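Local coordinates for protein wsv230 (Shrimp white spot syndrome virus, PDB 2GJ2) that is a nonstructural viral protein with a ferredoxin fold that binds cadmium ions at specific sites, its role in the virus being uncertain, at residues A[28-33]-A[54-59]. Numbering follows the deposited sequence.
Sequences KTFDTV and STFVLN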
ATOM      1  N   LYS A  28       4.870  -1.795 -12.189  1.00 61.03           N
ATOM      2  CA  LYS A  28       6.073  -1.511 -11.409  1.00 63.13           C
ATOM      3  C   LYS A  28       7.126  -0.654 -12.123  1.00 62.86           C
ATOM      4  O   LYS A  28       8.210  -0.448 -11.599  1.00 63.01           O
ATOM      5  CB  LYS A  28       6.700  -2.814 -10.911  1.00 59.53           C
ATOM      6  CG  LYS A  28       6.099  -3.278  -9.597  1.00 61.04           C
ATOM      7  CD  LYS A  28       5.784  -4.765  -9.609  1.00 63.02           C
ATOM      8  CE  LYS A  28       7.026  -5.601  -9.819  1.00 63.61           C
ATOM      9  NZ  LYS A  28       6.674  -7.045  -9.788  1.00 66.83           N
ATOM     10  N   THR A  29       6.819  -0.147 -13.310  1.00 54.42           N
ATOM     11  CA  THR A  29       7.791   0.693 -13.990  1.00 55.10           C
ATOM     12  C   THR A  29       7.392   2.144 -13.778  1.00 56.07           C
ATOM     13  O   THR A  29       8.081   3.056 -14.209  1.00 57.22           O
ATOM     14  CB  THR A  29       7.892   0.397 -15.510  1.00 50.32           C
ATOM     15  OG1 THR A  29       6.719   0.871 -16.172  1.00 51.03           O
ATOM     16  CG2 THR A  29       8.026  -1.104 -15.764  1.00 50.50           C
ATOM     17  N   PHE A  30       6.265   2.368 -13.116  1.00 66.44           N
ATOM     18  CA  PHE A  30       5.862   3.738 -12.857  1.00 66.19           C
ATOM     19  C   PHE A  30       6.445   4.144 -11.509  1.00 66.13           C
ATOM     20  O   PHE A  30       6.433   3.368 -10.552  1.00 65.97           O
ATOM     21  CB  PHE A  30       4.337   3.876 -12.858  1.00 52.48           C
ATOM     22  CG  PHE A  30       3.713   3.748 -14.230  1.00 51.58           C
ATOM     23  CD1 PHE A  30       3.365   2.501 -14.744  1.00 51.73           C
ATOM     24  CD2 PHE A  30       3.456   4.880 -14.997  1.00 50.96           C
ATOM     25  CE1 PHE A  30       2.766   2.390 -16.001  1.00 51.26           C
ATOM     26  CE2 PHE A  30       2.862   4.779 -16.249  1.00 50.01           C
ATOM     27  CZ  PHE A  30       2.516   3.530 -16.751  1.00 50.34           C
ATOM     28  N   ASP A  31       6.971   5.356 -11.441  1.00 64.07           N
ATOM     29  CA  ASP A  31       7.584   5.839 -10.214  1.00 65.16           C
ATOM     30  C   ASP A  31       6.549   6.287  -9.172  1.00 63.99           C
ATOM     31  O   ASP A  31       6.920   6.697  -8.067  1.00 63.54           O
ATOM     32  CB  ASP A  31       8.556   6.993 -10.533  1.00 80.29           C
ATOM     33  CG  ASP A  31       9.830   6.523 -11.251  1.00 83.05           C
ATOM     34  OD1 ASP A  31       9.737   5.667 -12.158  1.00 84.12           O
ATOM     35  OD2 ASP A  31      10.926   7.027 -10.919  1.00 83.94           O
ATOM     36  N   THR A  32       5.261   6.216  -9.517  1.00 53.27           N
ATOM     37  CA  THR A  32       4.214   6.611  -8.575  1.00 49.76           C
ATOM     38  C   THR A  32       3.552   5.416  -7.879  1.00 47.33           C
ATOM     39  O   THR A  32       2.767   5.592  -6.955  1.00 47.01           O
ATOM     40  CB  THR A  32       3.102   7.434  -9.272  1.00 51.01           C
ATOM     41  OG1 THR A  32       2.769   6.817 -10.518  1.00 49.57           O
ATOM     42  CG2 THR A  32       3.545   8.878  -9.503  1.00 50.67           C
ATOM     43  N   VAL A  33       3.875   4.209  -8.321  1.00 44.62           N
ATOM     44  CA  VAL A  33       3.290   2.999  -7.756  1.00 41.90           C
ATOM     45  C   VAL A  33       4.086   2.496  -6.563  1.00 41.01           C
ATOM     46  O   VAL A  33       5.273   2.232  -6.681  1.00 40.16           O
ATOM     47  CB  VAL A  33       3.207   1.896  -8.842  1.00 38.74           C
ATOM     48  CG1 VAL A  33       2.608   0.613  -8.270  1.00 37.36           C
ATOM     49  CG2 VAL A  33       2.338   2.408 -10.024  1.00 37.37           C
ATOM     50  N   SER A  54       1.421  11.262  -4.449  1.00 65.57           N
ATOM     51  CA  SER A  54       1.667  11.086  -5.874  1.00 65.85           C
ATOM     52  C   SER A  54       0.428  11.064  -6.748  1.00 66.27           C
ATOM     53  O   SER A  54      -0.676  10.747  -6.299  1.00 66.53           O
ATOM     54  CB  SER A  54       2.436   9.801  -6.103  1.00 58.35           C
ATOM     55  OG  SER A  54       3.689   9.871  -5.463  1.00 60.08           O
ATOM     56  N   THR A  55       0.637  11.408  -8.012  1.00 46.17           N
ATOM     57  CA  THR A  55      -0.423  11.420  -9.000  1.00 46.47           C
ATOM     58  C   THR A  55      -0.035  10.451 -10.126  1.00 45.69           C
ATOM     59  O   THR A  55       1.065  10.534 -10.674  1.00 44.31           O
ATOM     60  CB  THR A  55      -0.618  12.853  -9.576  1.00 63.68           C
ATOM     61  OG1 THR A  55      -1.491  13.606  -8.725  1.00 62.99           O
ATOM     62  CG2 THR A  55      -1.196  12.801 -10.970  1.00 64.53           C
ATOM     63  N   PHE A  56      -0.925   9.517 -10.446  1.00 51.24           N
ATOM     64  CA  PHE A  56      -0.654   8.573 -11.524  1.00 52.35           C
ATOM     65  C   PHE A  56      -1.168   9.184 -12.827  1.00 53.43           C
ATOM     66  O   PHE A  56      -2.350   9.526 -12.924  1.00 53.07           O
ATOM     67  CB  PHE A  56      -1.365   7.254 -11.278  1.00 48.71           C
ATOM     68  CG  PHE A  56      -1.174   6.268 -12.378  1.00 48.37           C
ATOM     69  CD1 PHE A  56       0.009   5.539 -12.472  1.00 47.13           C
ATOM     70  CD2 PHE A  56      -2.164   6.099 -13.359  1.00 47.53           C
ATOM     71  CE1 PHE A  56       0.216   4.651 -13.530  1.00 47.57           C
ATOM     72  CE2 PHE A  56      -1.975   5.214 -14.424  1.00 46.66           C
ATOM     73  CZ  PHE A  56      -0.781   4.486 -14.515  1.00 46.40           C
ATOM     74  N   VAL A  57      -0.280   9.312 -13.820  1.00 58.71           N
ATOM     75  CA  VAL A  57      -0.626   9.924 -15.112  1.00 59.83           C
ATOM     76  C   VAL A  57      -0.242   9.133 -16.358  1.00 59.93           C
ATOM     77  O   VAL A  57       0.920   8.780 -16.541  1.00 59.68           O
ATOM     78  CB  VAL A  57       0.037  11.317 -15.276  1.00 59.57           C
ATOM     79  CG1 VAL A  57      -0.552  12.308 -14.315  1.00 59.91           C
ATOM     80  CG2 VAL A  57       1.523  11.200 -15.036  1.00 60.48           C
ATOM     81  N   LEU A  58      -1.235   8.889 -17.215  1.00 56.66           N
ATOM     82  CA  LEU A  58      -1.066   8.186 -18.493  1.00 55.99           C
ATOM     83  C   LEU A  58      -1.456   9.226 -19.539  1.00 56.71           C
ATOM     84  O   LEU A  58      -2.639   9.557 -19.693  1.00 55.51           O
ATOM     85  CB  LEU A  58      -2.022   6.992 -18.602  1.00 46.68           C
ATOM     86  CG  LEU A  58      -1.773   5.725 -17.781  1.00 45.05           C
ATOM     87  CD1 LEU A  58      -3.024   4.863 -17.804  1.00 43.99           C
ATOM     88  CD2 LEU A  58      -0.591   4.957 -18.337  1.00 44.70           C
ATOM     89  N   ASN A  59      -0.464   9.756 -20.245  1.00 68.39           N
ATOM     90  CA  ASN A  59      -0.740  10.772 -21.246  1.00 69.59           C
ATOM     91  C   ASN A  59      -1.682  10.264 -22.339  1.00 69.13           C
ATOM     92  O   ASN A  59      -2.493  11.024 -22.869  1.00 69.67           O
ATOM     93  CB  ASN A  59       0.570  11.282 -21.859  1.00 80.66           C
ATOM     94  CG  ASN A  59       1.412  12.077 -20.863  1.00 82.71           C
ATOM     95  OD1 ASN A  59       2.333  11.543 -20.237  1.00 83.62           O
ATOM     96  ND2 ASN A  59       1.086  13.359 -20.705  1.00 82.76           N
TER
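Phe30 lays one face of its ring over the edge of the Phe56 ring, CE1 of Phe56 standing 3.5 Å above the plane of the Phe30 ring and offset toward its rim. The pair is a tilted edge-to-face stack, planes at 57°, and in this ferredoxin fold it joins the loop between helix 23-27 and strand 33-38 to strand 56-58, which pairs antiparallel with strand 7-9 apart from the four-stranded sheet. Phe56 gets there with CG anti to its backbone N (chi1 178°), so the ring leaves the strand and brings its CE1 edge over the face of Phe30, while Phe13, Met27 and Leu50 pack round it from helix and sheet. At the far end of the Phe30 ring, CZ meets the CD2 methyl of Leu58 at 3.8 Å, the two side chains crossing at about a right angle. Leu58 also reaches Leu65 of helix 62-69, so the row of apolar groups runs on toward that helix.

Thr32, third residue of the type I turn Phe30-Val33, works at the other end of the contact. Its OG1 sits between backbone N and carbonyl carbon (chi1 44°), which turns the hydroxyl toward the edge of the Phe56 ring, near its plane, with OG1 3.6 Å from CD1 of Phe56. The methyl turns instead to the backbone leading into strand 56-58: Thr32 CG2 lies 3.7 Å from Ser54 CB, and the distance from Thr32 CG2 to Thr55 O, a backbone carbonyl oxygen, is 3.2 Å.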